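Local structure of uncharacterized protein (Porphyromonas gingivalis, 2QSV) at residues L150-T156 with I200-D206; V69-P75 with L103-D107; M128-D132 with V216-L220; E80-L84 with A95-V99. The protein is of unknown function but may be linked to cysteine-type peptidase activity, this C-terminal part of it being built from two Ig-like beta-sandwich domains. All coordinates share one frame; numbering follows the deposited sequence.

In the fold
The four contacts illustrate how two beta sandwiches in series are held. Contacts 2 and 4 belong to the first domain and share strand 94-105, contact 4 pairing it with strand 76-87 and contact 2 packing its end beneath a loop. Contacts 1 and 3 belong to the second, on neighbouring strands of one sheet, and touch through I200 and V216. Contact 1 buries most: its residues are buried or half-buried, none exposed, and backbone bonds mix with an asparagine grip and water. Contact 3, parallel at the sheet's edge, and contact 4, regularly antiparallel, include exposed residues (Q130, D132, E219; V96, D97, S98). Contact 2 has no hydrogen bonds across it, yet touches contact 1 where the domains meet.

Contact 1: L150-T156 with I200-D206; sequences LRLHSVT and ISIICND
With chi1 at 69°, N205 tucks its CG between its own backbone N and carbonyl carbon, a turn that folds the amide back toward R151, whose N donates to N205 OD1 at 2.8 Å. This bond is almost straight at the hydrogen, although the donor stands well above the plane of the amide carbonyl. ND2 is bonded to P149 O, which fixes the rotation of the amide, and N205 N adds a 3.3 Å bond to R151 O. H153 carries its CG beside the backbone N (chi1 -56°), which brings the imidazole over beside N205, its ring 77° from the amide plane; H153 NE2 lies 3.9 Å from N205 CB and is hydrogen-bonded to D107, just after strand 94-105. Further along, H153 N and S154 N converge on I203 O, each through a weak bond, at 2.8 and 3.3 Å respectively. I203 N returns a bond to S154 O, and regular pairing follows with T156 and S201. On the side of S154 and T156, one water joins T156 OG1 to S201 O, donating to the latter at 3.0 Å; it also lies unusually close to S154 OG, which bonds M77 N. The other side of the sheet is apolar: V155 CG1 touches I200 CG2 at 3.7 Å, while V155 and I202 lie alongside one another. Two successive residues facing a single I203 define a classic beta bulge, here within the five-stranded sheet of an Ig-like sandwich.

Contact 2: V69-P75 with L103-D107; sequences VPRNMPP and LPLVD
V69 and L105 meet tip to tip, and their methyl groups carry the apolar part of this contact. V69 CG1 lies 3.9 Å from L105 CD2, while V69 CG2 touches both L105 CD1 and, at 4.0 Å, L103 CD2. L105 holds its CG opposite the backbone N (chi1 -179°), which sends the isobutyl group out from the strand toward the loop, among V69, M73 and P74. There the selenomethionine M73 crosses L105 obliquely, its CG 3.7 Å from L105 CD2. The loop owes its curvature to a type II beta turn from P70 to M73, closed by a bond from M73 N to P70 O. It links strand 61-67 in one sheet of the first Ig-like sandwich to strand 76-87 in the other, and so passes over the end of strand 94-105. Contacts between carbon and oxygen form a second group. P74 O, which also accepts from K78 NZ, sits 3.5 Å from L105 CD2. P75 presses its CB to within 3.3 Å of L105 O, and the same ring brings CG 3.6 Å from D107 OD1. The other carboxylate oxygen of D107 is engaged by H153, across the junction with the second domain.

Contact 3: M128-D132 with V216-L220; sequences MGQLD and VKAEL
E219 straddles Q130 through its backbone: E219 N donates to G129 O at 2.9 Å, and E219 O accepts from L131 N at 2.8 Å. Bonding to the residues before and after the one it faces marks a parallel bridge, the one regular bridge between the two segments. A third bond runs from M128 N to K217 O, but the chain departs from extended conformation at M128 (psi -1°) and G129 (phi 66°). Over the G129 carbonyl lies the stem of E219, CG 3.5 Å from G129 O, a position reached because E219 CG is wedged between its backbone N and carbonyl carbon (chi1 59°). Away from E219, the apolar groups meet: L131 CD1 rests 4.0 Å from A218 CB, and selenomethionine M128 bends at its last torsion, SE lying 4.0 Å from V216 CG1. Parallel union of an early strand with the last one is a familiar feature of Ig-like sandwiches, where the first strand is divided between the sheets; here strand 120-121 joins the opposite sheet and strand 125-130 lies at the edge of this one. The second shell comes from several elements. V183 of strand 176-183 backs M128, L131 and A218, with T136 beside the first two. K217 NZ bonds Y125 OH, and G129 N is held by D127 OD1. The C-terminal L220 packs on P185, M188 and K189, in the helix 185-190.

Contact 4: E80-L84 with A95-V99; sequences EPLVL and AVDSV
The flat groups that meet between L82-L84 and D97-V99 are peptides, joined edge to edge in two reciprocal pairs. L82 and V99 bond both ways, L82 N to V99 O at 2.7 Å and V99 N to L82 O at 3.0 Å; L84 and D97 repeat the pattern, L84 N to D97 O at 2.6 Å and D97 N to L84 O at 2.9 Å. The pyrrolidine ring of P81 is puckered and meets S98 with its CB, 3.9 Å from S98 CB; S98 OG, turned between its own backbone N and carbonyl carbon (chi1 66°), lies near the same ring atom. V83 faces S98 as a non-hydrogen-bonded pair; its backbone bonds go to V40 and S41 of strand 35-41. Its CG1, anti to the backbone N (chi1 -171°), is 3.8 Å from V96 CG1, the two valines crossing at a slant on the more open side of the sheet. L82, L84 and V99 point to the other side, where L82 CB comes 4.5 Å from V99 CB; D97 shares that side but remains exposed. The strand axes run antiparallel, at 145°, as arms of the hairpin 76-87 and 94-105. E80 OE2 bonds S44 OG in a nearby loop. Strand 35-41 flanks the first arm, V39 packing against L82 and L84, whereas strand 9-11 flanks the second. From the facing sheet L25 covers L82 and V99, and L3 and V5 cover L84.

Contact 1: L150-T156 with I200-D206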
loop_
_atom_site.group_PDB
_atom_site.type_symbol
_atom_site.label_atom_id
_atom_site.label_comp_id
_atom_site.label_asym_id
_atom_site.label_seq_id
_atom_site.Cartn_x
_atom_site.Cartn_y
_atom_site.Cartn_z
ATOM N N LEU A 150 18.523 -9.642 8.537
ATOM C CA LEU A 150 17.131 -9.465 8.153
ATOM C C LEU A 150 16.858 -7.984 8.110
ATOM O O LEU A 150 17.087 -7.282 9.118
ATOM C CB LEU A 150 16.225 -10.135 9.174
ATOM C CG LEU A 150 14.688 -9.975 9.013
ATOM C CD1 LEU A 150 14.181 -10.686 7.737
ATOM C CD2 LEU A 150 13.977 -10.536 10.292
ATOM N N ARG A 151 16.414 -7.495 6.948
ATOM C CA ARG A 151 16.090 -6.103 6.750
ATOM C C ARG A 151 14.588 -5.885 6.591
ATOM O O ARG A 151 13.955 -6.611 5.815
ATOM C CB ARG A 151 16.791 -5.611 5.484
ATOM C CG ARG A 151 18.332 -5.671 5.587
ATOM C CD ARG A 151 18.974 -5.263 4.249
ATOM N NE ARG A 151 20.358 -5.725 4.213
ATOM C CZ ARG A 151 21.338 -5.192 4.946
ATOM N NH1 ARG A 151 21.085 -4.181 5.772
ATOM N NH2 ARG A 151 22.574 -5.672 4.871
ATOM N N LEU A 152 14.041 -4.921 7.320
ATOM C CA LEU A 152 12.621 -4.612 7.266
ATOM C C LEU A 152 12.509 -3.381 6.406
ATOM O O LEU A 152 12.756 -2.269 6.879
ATOM C CB LEU A 152 12.028 -4.366 8.666
ATOM C CG LEU A 152 12.256 -5.387 9.763
ATOM C CD1 LEU A 152 11.505 -5.019 11.067
ATOM C CD2 LEU A 152 11.962 -6.840 9.346
ATOM N N HIS A 153 12.243 -3.588 5.119
ATOM C CA HIS A 153 12.199 -2.484 4.192
ATOM C C HIS A 153 11.017 -1.553 4.447
ATOM O O HIS A 153 11.134 -0.352 4.274
ATOM C CB HIS A 153 12.147 -2.987 2.756
ATOM C CG HIS A 153 13.261 -3.888 2.395
ATOM N ND1 HIS A 153 14.584 -3.529 2.552
ATOM C CD2 HIS A 153 13.263 -5.131 1.852
ATOM C CE1 HIS A 153 15.351 -4.501 2.097
ATOM N NE2 HIS A 153 14.574 -5.486 1.669
ATOM N N SER A 154 9.864 -2.103 4.811
ATOM C CA SER A 154 8.729 -1.240 5.189
ATOM C C SER A 154 7.792 -1.996 6.117
ATOM O O SER A 154 7.742 -3.223 6.082
ATOM C CB SER A 154 7.963 -0.735 3.929
ATOM O OG SER A 154 7.427 -1.834 3.230
ATOM N N VAL A 155 7.062 -1.257 6.949
ATOM C CA VAL A 155 6.093 -1.824 7.853
ATOM C C VAL A 155 4.907 -0.883 7.727
ATOM O O VAL A 155 4.992 0.269 8.127
ATOM C CB VAL A 155 6.576 -1.907 9.344
ATOM C CG1 VAL A 155 5.427 -2.349 10.232
ATOM C CG2 VAL A 155 7.792 -2.928 9.531
ATOM N N THR A 156 3.822 -1.359 7.123
ATOM C CA THR A 156 2.702 -0.476 6.826
ATOM C C THR A 156 1.349 -0.994 7.374
ATOM O O THR A 156 1.099 -2.211 7.460
ATOM C CB THR A 156 2.630 -0.100 5.315
ATOM O OG1 THR A 156 2.749 -1.262 4.518
ATOM C CG2 THR A 156 3.769 0.906 4.888
ATOM N N ILE A 200 -1.024 -5.850 9.496
ATOM C CA ILE A 200 0.262 -5.178 9.404
ATOM C C ILE A 200 1.039 -5.822 8.252
ATOM O O ILE A 200 1.231 -6.998 8.262
ATOM C CB ILE A 200 1.107 -5.293 10.725
ATOM C CG1 ILE A 200 0.347 -4.644 11.889
ATOM C CG2 ILE A 200 2.437 -4.578 10.484
ATOM C CD1 ILE A 200 0.793 -5.146 13.352
ATOM N N SER A 201 1.479 -5.040 7.278
ATOM C CA SER A 201 2.214 -5.581 6.147
ATOM C C SER A 201 3.700 -5.252 6.261
ATOM O O SER A 201 4.079 -4.076 6.495
ATOM C CB SER A 201 1.676 -5.026 4.824
ATOM O OG SER A 201 0.316 -5.411 4.652
ATOM N N ILE A 202 4.523 -6.291 6.129
ATOM C CA ILE A 202 5.986 -6.130 6.261
ATOM C C ILE A 202 6.656 -6.591 5.017
ATOM O O ILE A 202 6.481 -7.693 4.613
ATOM C CB ILE A 202 6.574 -6.947 7.505
ATOM C CG1 ILE A 202 5.900 -6.493 8.825
ATOM C CG2 ILE A 202 8.158 -6.848 7.517
ATOM C CD1 ILE A 202 6.185 -7.402 10.060
ATOM N N ILE A 203 7.429 -5.727 4.393
ATOM C CA ILE A 203 8.264 -6.143 3.287
ATOM C C ILE A 203 9.711 -6.292 3.806
ATOM O O ILE A 203 10.218 -5.384 4.427
ATOM C CB ILE A 203 8.175 -5.183 2.107
ATOM C CG1 ILE A 203 6.743 -5.327 1.486
ATOM C CG2 ILE A 203 9.268 -5.528 1.033
ATOM C CD1 ILE A 203 6.487 -4.507 0.319
ATOM N N CYS A 204 10.330 -7.439 3.554
ATOM C CA CYS A 204 11.620 -7.768 4.162
ATOM C C CYS A 204 12.380 -8.607 3.183
ATOM O O CYS A 204 11.851 -9.032 2.139
ATOM C CB CYS A 204 11.429 -8.516 5.506
ATOM S SG CYS A 204 10.613 -10.106 5.310
ATOM N N ASN A 205 13.621 -8.909 3.537
ATOM C CA ASN A 205 14.501 -9.633 2.650
ATOM C C ASN A 205 14.536 -11.096 2.995
ATOM O O ASN A 205 15.597 -11.721 2.918
ATOM C CB ASN A 205 15.922 -9.007 2.651
ATOM C CG ASN A 205 16.659 -9.208 3.974
ATOM O OD1 ASN A 205 16.034 -9.475 5.008
ATOM N ND2 ASN A 205 18.011 -9.136 3.933
ATOM N N ASP A 206 13.391 -11.650 3.432
ATOM C CA ASP A 206 13.204 -13.094 3.571
ATOM C C ASP A 206 12.806 -13.663 2.178
ATOM O O ASP A 206 11.707 -13.399 1.699
ATOM C CB ASP A 206 12.160 -13.385 4.671
ATOM C CG ASP A 206 11.879 -14.868 4.902
ATOM O OD1 ASP A 206 12.169 -15.734 4.053
ATOM O OD2 ASP A 206 11.319 -15.195 5.981
HETATM O O HOH W 1 5.212 -2.663 4.106
HETATM O O HOH W 2 -1.506 -3.523 5.905
#

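Contact 2: V69-P75 with L103-D107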
loop_
_atom_site.group_PDB
_atom_site.type_symbol
_atom_site.label_atom_id
_atom_site.label_comp_id
_atom_site.label_asym_id
_atom_site.label_seq_id
_atom_site.Cartn_x
_atom_site.Cartn_y
_atom_site.Cartn_z
ATOM N N VAL A 69 9.692 0.490 -12.761
ATOM C CA VAL A 69 10.354 0.809 -11.501
ATOM C C VAL A 69 11.616 1.618 -11.799
ATOM O O VAL A 69 12.437 1.186 -12.587
ATOM C CB VAL A 69 10.719 -0.452 -10.625
ATOM C CG1 VAL A 69 11.535 -0.033 -9.368
ATOM C CG2 VAL A 69 9.481 -1.238 -10.232
ATOM N N PRO A 70 11.764 2.788 -11.165
ATOM C CA PRO A 70 13.012 3.527 -11.316
ATOM C C PRO A 70 14.210 2.692 -10.868
ATOM O O PRO A 70 14.163 2.018 -9.825
ATOM C CB PRO A 70 12.829 4.738 -10.392
ATOM C CG PRO A 70 11.389 4.878 -10.216
ATOM C CD PRO A 70 10.809 3.496 -10.297
ATOM N N ARG A 71 15.272 2.719 -11.669
ATOM C CA ARG A 71 16.531 2.054 -11.337
ATOM C C ARG A 71 16.958 2.601 -9.978
ATOM O O ARG A 71 16.746 3.778 -9.687
ATOM C CB ARG A 71 17.575 2.399 -12.401
ATOM C CG ARG A 71 18.647 1.352 -12.657
ATOM C CD ARG A 71 19.502 1.786 -13.869
ATOM N NE ARG A 71 20.800 1.114 -13.945
ATOM C CZ ARG A 71 21.814 1.336 -13.110
ATOM N NH1 ARG A 71 21.686 2.194 -12.102
ATOM N NH2 ARG A 71 22.959 0.685 -13.270
ATOM N N ASN A 72 17.536 1.762 -9.133
ATOM C CA ASN A 72 17.913 2.204 -7.776
ATOM C C ASN A 72 16.738 2.644 -6.842
ATOM O O ASN A 72 16.993 3.254 -5.796
ATOM C CB ASN A 72 18.998 3.332 -7.809
ATOM C CG ASN A 72 20.137 3.068 -8.833
ATOM O OD1 ASN A 72 20.713 1.960 -8.886
ATOM N ND2 ASN A 72 20.462 4.098 -9.644
HETATM N N MSE A 73 15.471 2.401 -7.215
HETATM C CA MSE A 73 14.388 2.503 -6.220
HETATM C C MSE A 73 14.615 1.333 -5.233
HETATM O O MSE A 73 14.724 0.186 -5.640
HETATM C CB MSE A 73 12.992 2.408 -6.870
HETATM C CG MSE A 73 11.786 2.504 -5.885
HETATM SE SE MSE A 73 10.100 2.492 -6.622
HETATM C CE MSE A 73 9.823 4.220 -6.584
ATOM N N PRO A 74 14.702 1.632 -3.937
ATOM C CA PRO A 74 14.839 0.568 -2.935
ATOM C C PRO A 74 13.505 -0.211 -2.697
ATOM O O PRO A 74 12.414 0.370 -2.885
ATOM C CB PRO A 74 15.226 1.332 -1.666
ATOM C CG PRO A 74 14.727 2.731 -1.888
ATOM C CD PRO A 74 14.605 2.979 -3.344
ATOM N N PRO A 75 13.595 -1.468 -2.228
ATOM C CA PRO A 75 12.374 -2.239 -1.921
ATOM C C PRO A 75 11.546 -1.656 -0.759
ATOM O O PRO A 75 12.018 -0.808 -0.003
ATOM C CB PRO A 75 12.903 -3.641 -1.587
ATOM C CG PRO A 75 14.305 -3.455 -1.217
ATOM C CD PRO A 75 14.829 -2.238 -1.930
ATOM N N LEU A 103 2.533 -0.341 -4.721
ATOM C CA LEU A 103 3.483 -1.309 -5.234
ATOM C C LEU A 103 4.223 -1.964 -4.061
ATOM O O LEU A 103 4.931 -1.266 -3.314
ATOM C CB LEU A 103 4.506 -0.617 -6.169
ATOM C CG LEU A 103 5.698 -1.441 -6.689
ATOM C CD1 LEU A 103 5.213 -2.655 -7.512
ATOM C CD2 LEU A 103 6.642 -0.543 -7.493
ATOM N N PRO A 104 4.053 -3.295 -3.891
ATOM C CA PRO A 104 4.930 -4.090 -3.007
ATOM C C PRO A 104 6.213 -4.464 -3.728
ATOM O O PRO A 104 6.267 -5.481 -4.403
ATOM C CB PRO A 104 4.086 -5.357 -2.671
ATOM C CG PRO A 104 2.691 -5.162 -3.460
ATOM C CD PRO A 104 3.009 -4.126 -4.533
ATOM N N LEU A 105 7.240 -3.621 -3.598
ATOM C CA LEU A 105 8.486 -3.802 -4.320
ATOM C C LEU A 105 9.431 -4.612 -3.420
ATOM O O LEU A 105 9.719 -4.209 -2.268
ATOM C CB LEU A 105 9.100 -2.444 -4.718
ATOM C CG LEU A 105 10.414 -2.532 -5.505
ATOM C CD1 LEU A 105 10.267 -3.255 -6.863
ATOM C CD2 LEU A 105 11.104 -1.148 -5.708
ATOM N N VAL A 106 9.874 -5.773 -3.907
ATOM C CA VAL A 106 10.739 -6.663 -3.107
ATOM C C VAL A 106 12.165 -6.749 -3.699
ATOM O O VAL A 106 12.410 -6.249 -4.794
ATOM C CB VAL A 106 10.089 -8.107 -2.882
ATOM C CG1 VAL A 106 8.707 -7.986 -2.173
ATOM C CG2 VAL A 106 9.967 -8.887 -4.182
ATOM N N ASP A 107 13.078 -7.410 -2.987
ATOM C CA ASP A 107 14.437 -7.675 -3.485
ATOM C C ASP A 107 14.518 -8.570 -4.719
ATOM O O ASP A 107 13.699 -9.485 -4.932
ATOM C CB ASP A 107 15.297 -8.303 -2.385
ATOM C CG ASP A 107 15.564 -7.331 -1.232
ATOM O OD1 ASP A 107 16.405 -6.428 -1.417
ATOM O OD2 ASP A 107 14.915 -7.440 -0.159
#

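Contact 3: M128-D132 with V216-L220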
loop_
_atom_site.group_PDB
_atom_site.type_symbol
_atom_site.label_atom_id
_atom_site.label_comp_id
_atom_site.label_asym_id
_atom_site.label_seq_id
_atom_site.Cartn_x
_atom_site.Cartn_y
_atom_site.Cartn_z
HETATM N N MSE A 128 -6.179 -8.920 20.200
HETATM C CA MSE A 128 -6.031 -8.083 21.388
HETATM C C MSE A 128 -7.226 -8.082 22.350
HETATM O O MSE A 128 -7.174 -7.455 23.415
HETATM C CB MSE A 128 -5.676 -6.673 20.985
HETATM C CG MSE A 128 -4.393 -6.658 20.191
HETATM SE SE MSE A 128 -3.855 -4.896 19.789
HETATM C CE MSE A 128 -3.844 -4.058 21.500
ATOM N N GLY A 129 -8.270 -8.812 21.995
ATOM C CA GLY A 129 -9.491 -8.858 22.788
ATOM C C GLY A 129 -10.248 -7.536 22.855
ATOM O O GLY A 129 -10.224 -6.727 21.915
ATOM N N GLN A 130 -10.914 -7.330 23.989
ATOM C CA GLN A 130 -11.741 -6.163 24.251
ATOM C C GLN A 130 -10.920 -5.043 24.870
ATOM O O GLN A 130 -10.251 -5.248 25.875
ATOM C CB GLN A 130 -12.914 -6.553 25.158
ATOM C CG GLN A 130 -13.728 -5.386 25.688
ATOM C CD GLN A 130 -15.080 -5.817 26.221
ATOM O OE1 GLN A 130 -16.058 -5.914 25.471
ATOM N NE2 GLN A 130 -15.143 -6.077 27.521
ATOM N N LEU A 131 -10.982 -3.860 24.257
ATOM C CA LEU A 131 -10.148 -2.726 24.657
ATOM C C LEU A 131 -10.792 -1.751 25.643
ATOM O O LEU A 131 -10.068 -1.065 26.381
ATOM C CB LEU A 131 -9.680 -1.938 23.430
ATOM C CG LEU A 131 -8.981 -2.663 22.283
ATOM C CD1 LEU A 131 -8.512 -1.639 21.291
ATOM C CD2 LEU A 131 -7.809 -3.479 22.774
ATOM N N ASP A 132 -12.128 -1.654 25.618
ATOM C CA ASP A 132 -12.894 -0.776 26.532
ATOM C C ASP A 132 -12.264 0.637 26.733
ATOM O O ASP A 132 -11.911 1.029 27.860
ATOM C CB ASP A 132 -13.167 -1.505 27.889
ATOM C CG ASP A 132 -14.191 -0.760 28.791
ATOM O OD1 ASP A 132 -15.322 -0.439 28.315
ATOM O OD2 ASP A 132 -13.869 -0.502 29.988
ATOM N N VAL A 216 -4.198 -8.452 13.022
ATOM C CA VAL A 216 -4.509 -7.938 14.326
ATOM C C VAL A 216 -6.047 -7.779 14.485
ATOM O O VAL A 216 -6.722 -7.170 13.638
ATOM C CB VAL A 216 -3.813 -6.580 14.552
ATOM C CG1 VAL A 216 -4.092 -6.017 15.969
ATOM C CG2 VAL A 216 -2.272 -6.703 14.319
ATOM N N LYS A 217 -6.573 -8.338 15.560
ATOM C CA LYS A 217 -7.973 -8.193 15.963
ATOM C C LYS A 217 -8.120 -7.459 17.281
ATOM O O LYS A 217 -7.291 -7.602 18.200
ATOM C CB LYS A 217 -8.626 -9.555 16.084
ATOM C CG LYS A 217 -8.860 -10.201 14.765
ATOM C CD LYS A 217 -9.426 -11.614 14.987
ATOM C CE LYS A 217 -9.620 -12.270 13.641
ATOM N NZ LYS A 217 -10.152 -13.645 13.857
ATOM N N ALA A 218 -9.172 -6.644 17.355
ATOM C CA ALA A 218 -9.500 -5.873 18.536
ATOM C C ALA A 218 -11.015 -5.574 18.530
ATOM O O ALA A 218 -11.616 -5.444 17.466
ATOM C CB ALA A 218 -8.684 -4.581 18.566
ATOM N N GLU A 219 -11.624 -5.507 19.711
ATOM C CA GLU A 219 -13.039 -5.094 19.849
ATOM C C GLU A 219 -13.201 -4.065 20.959
ATOM O O GLU A 219 -12.376 -4.008 21.890
ATOM C CB GLU A 219 -13.978 -6.297 20.035
ATOM C CG GLU A 219 -13.679 -7.153 21.239
ATOM C CD GLU A 219 -14.277 -8.566 21.130
ATOM O OE1 GLU A 219 -15.515 -8.674 20.932
ATOM O OE2 GLU A 219 -13.504 -9.560 21.257
ATOM N N LEU A 220 -14.239 -3.237 20.861
ATOM C CA LEU A 220 -14.402 -2.119 21.795
ATOM C C LEU A 220 -14.552 -2.530 23.264
ATOM O O LEU A 220 -15.147 -3.556 23.559
ATOM C CB LEU A 220 -15.557 -1.204 21.369
ATOM C CG LEU A 220 -15.213 -0.274 20.213
ATOM C CD1 LEU A 220 -16.427 0.567 19.846
ATOM C CD2 LEU A 220 -14.046 0.614 20.591
#

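Contact 4: E80-L84 with A95-V99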
loop_
_atom_site.group_PDB
_atom_site.type_symbol
_atom_site.label_atom_id
_atom_site.label_comp_id
_atom_site.label_asym_id
_atom_site.label_seq_id
_atom_site.Cartn_x
_atom_site.Cartn_y
_atom_site.Cartn_z
ATOM N N GLU A 80 1.675 5.938 -4.097
ATOM C CA GLU A 80 1.744 7.230 -4.770
ATOM C C GLU A 80 0.448 7.493 -5.532
ATOM O O GLU A 80 -0.117 6.570 -6.115
ATOM C CB GLU A 80 2.935 7.278 -5.728
ATOM C CG GLU A 80 4.336 7.346 -5.056
ATOM C CD GLU A 80 5.422 7.757 -6.040
ATOM O OE1 GLU A 80 5.186 8.629 -6.927
ATOM O OE2 GLU A 80 6.511 7.189 -5.952
ATOM N N PRO A 81 -0.037 8.752 -5.514
ATOM C CA PRO A 81 -1.322 9.040 -6.167
ATOM C C PRO A 81 -1.261 9.179 -7.694
ATOM O O PRO A 81 -0.292 9.677 -8.277
ATOM C CB PRO A 81 -1.755 10.369 -5.522
ATOM C CG PRO A 81 -0.427 11.086 -5.248
ATOM C CD PRO A 81 0.550 9.958 -4.869
ATOM N N LEU A 82 -2.308 8.707 -8.344
ATOM C CA LEU A 82 -2.583 9.101 -9.718
ATOM C C LEU A 82 -3.555 10.310 -9.627
ATOM O O LEU A 82 -4.669 10.206 -9.095
ATOM C CB LEU A 82 -3.189 7.907 -10.463
ATOM C CG LEU A 82 -3.649 8.156 -11.901
ATOM C CD1 LEU A 82 -2.437 8.125 -12.811
ATOM C CD2 LEU A 82 -4.651 7.085 -12.323
ATOM N N VAL A 83 -3.129 11.472 -10.100
ATOM C CA VAL A 83 -3.958 12.672 -9.878
ATOM C C VAL A 83 -4.791 13.030 -11.120
ATOM O O VAL A 83 -4.258 13.285 -12.200
ATOM C CB VAL A 83 -3.136 13.880 -9.337
ATOM C CG1 VAL A 83 -4.086 15.029 -8.903
ATOM C CG2 VAL A 83 -2.275 13.433 -8.147
ATOM N N LEU A 84 -6.108 13.038 -10.938
ATOM C CA LEU A 84 -7.041 13.341 -12.034
ATOM C C LEU A 84 -7.698 14.716 -11.921
ATOM O O LEU A 84 -8.402 14.998 -10.963
ATOM C CB LEU A 84 -8.125 12.264 -12.124
ATOM C CG LEU A 84 -7.561 10.859 -12.338
ATOM C CD1 LEU A 84 -8.700 9.873 -12.223
ATOM C CD2 LEU A 84 -6.816 10.727 -13.672
ATOM N N ALA A 95 -12.933 19.746 -10.733
ATOM C CA ALA A 95 -12.784 18.871 -9.589
ATOM C C ALA A 95 -11.436 18.151 -9.767
ATOM O O ALA A 95 -11.027 17.804 -10.876
ATOM C CB ALA A 95 -13.921 17.895 -9.508
ATOM N N VAL A 96 -10.720 17.975 -8.668
ATOM C CA VAL A 96 -9.460 17.229 -8.671
ATOM C C VAL A 96 -9.619 16.048 -7.732
ATOM O O VAL A 96 -10.092 16.192 -6.592
ATOM C CB VAL A 96 -8.241 18.105 -8.232
ATOM C CG1 VAL A 96 -6.992 17.239 -7.995
ATOM C CG2 VAL A 96 -7.957 19.182 -9.252
ATOM N N ASP A 97 -9.246 14.874 -8.219
ATOM C CA ASP A 97 -9.251 13.687 -7.378
ATOM C C ASP A 97 -8.087 12.756 -7.663
ATOM O O ASP A 97 -7.492 12.798 -8.734
ATOM C CB ASP A 97 -10.595 12.962 -7.455
ATOM C CG ASP A 97 -11.391 13.102 -6.156
ATOM O OD1 ASP A 97 -10.927 12.509 -5.130
ATOM O OD2 ASP A 97 -12.448 13.812 -6.153
ATOM N N SER A 98 -7.737 11.952 -6.668
ATOM C CA SER A 98 -6.652 11.021 -6.830
ATOM C C SER A 98 -7.025 9.568 -6.502
ATOM O O SER A 98 -7.898 9.289 -5.688
ATOM C CB SER A 98 -5.432 11.476 -6.043
ATOM O OG SER A 98 -5.721 11.418 -4.682
ATOM N N VAL A 99 -6.373 8.658 -7.203
ATOM C CA VAL A 99 -6.451 7.237 -6.928
ATOM C C VAL A 99 -5.078 6.856 -6.395
ATOM O O VAL A 99 -4.061 7.189 -7.015
ATOM C CB VAL A 99 -6.788 6.457 -8.244
ATOM C CG1 VAL A 99 -6.609 4.936 -8.077
ATOM C CG2 VAL A 99 -8.242 6.771 -8.662
#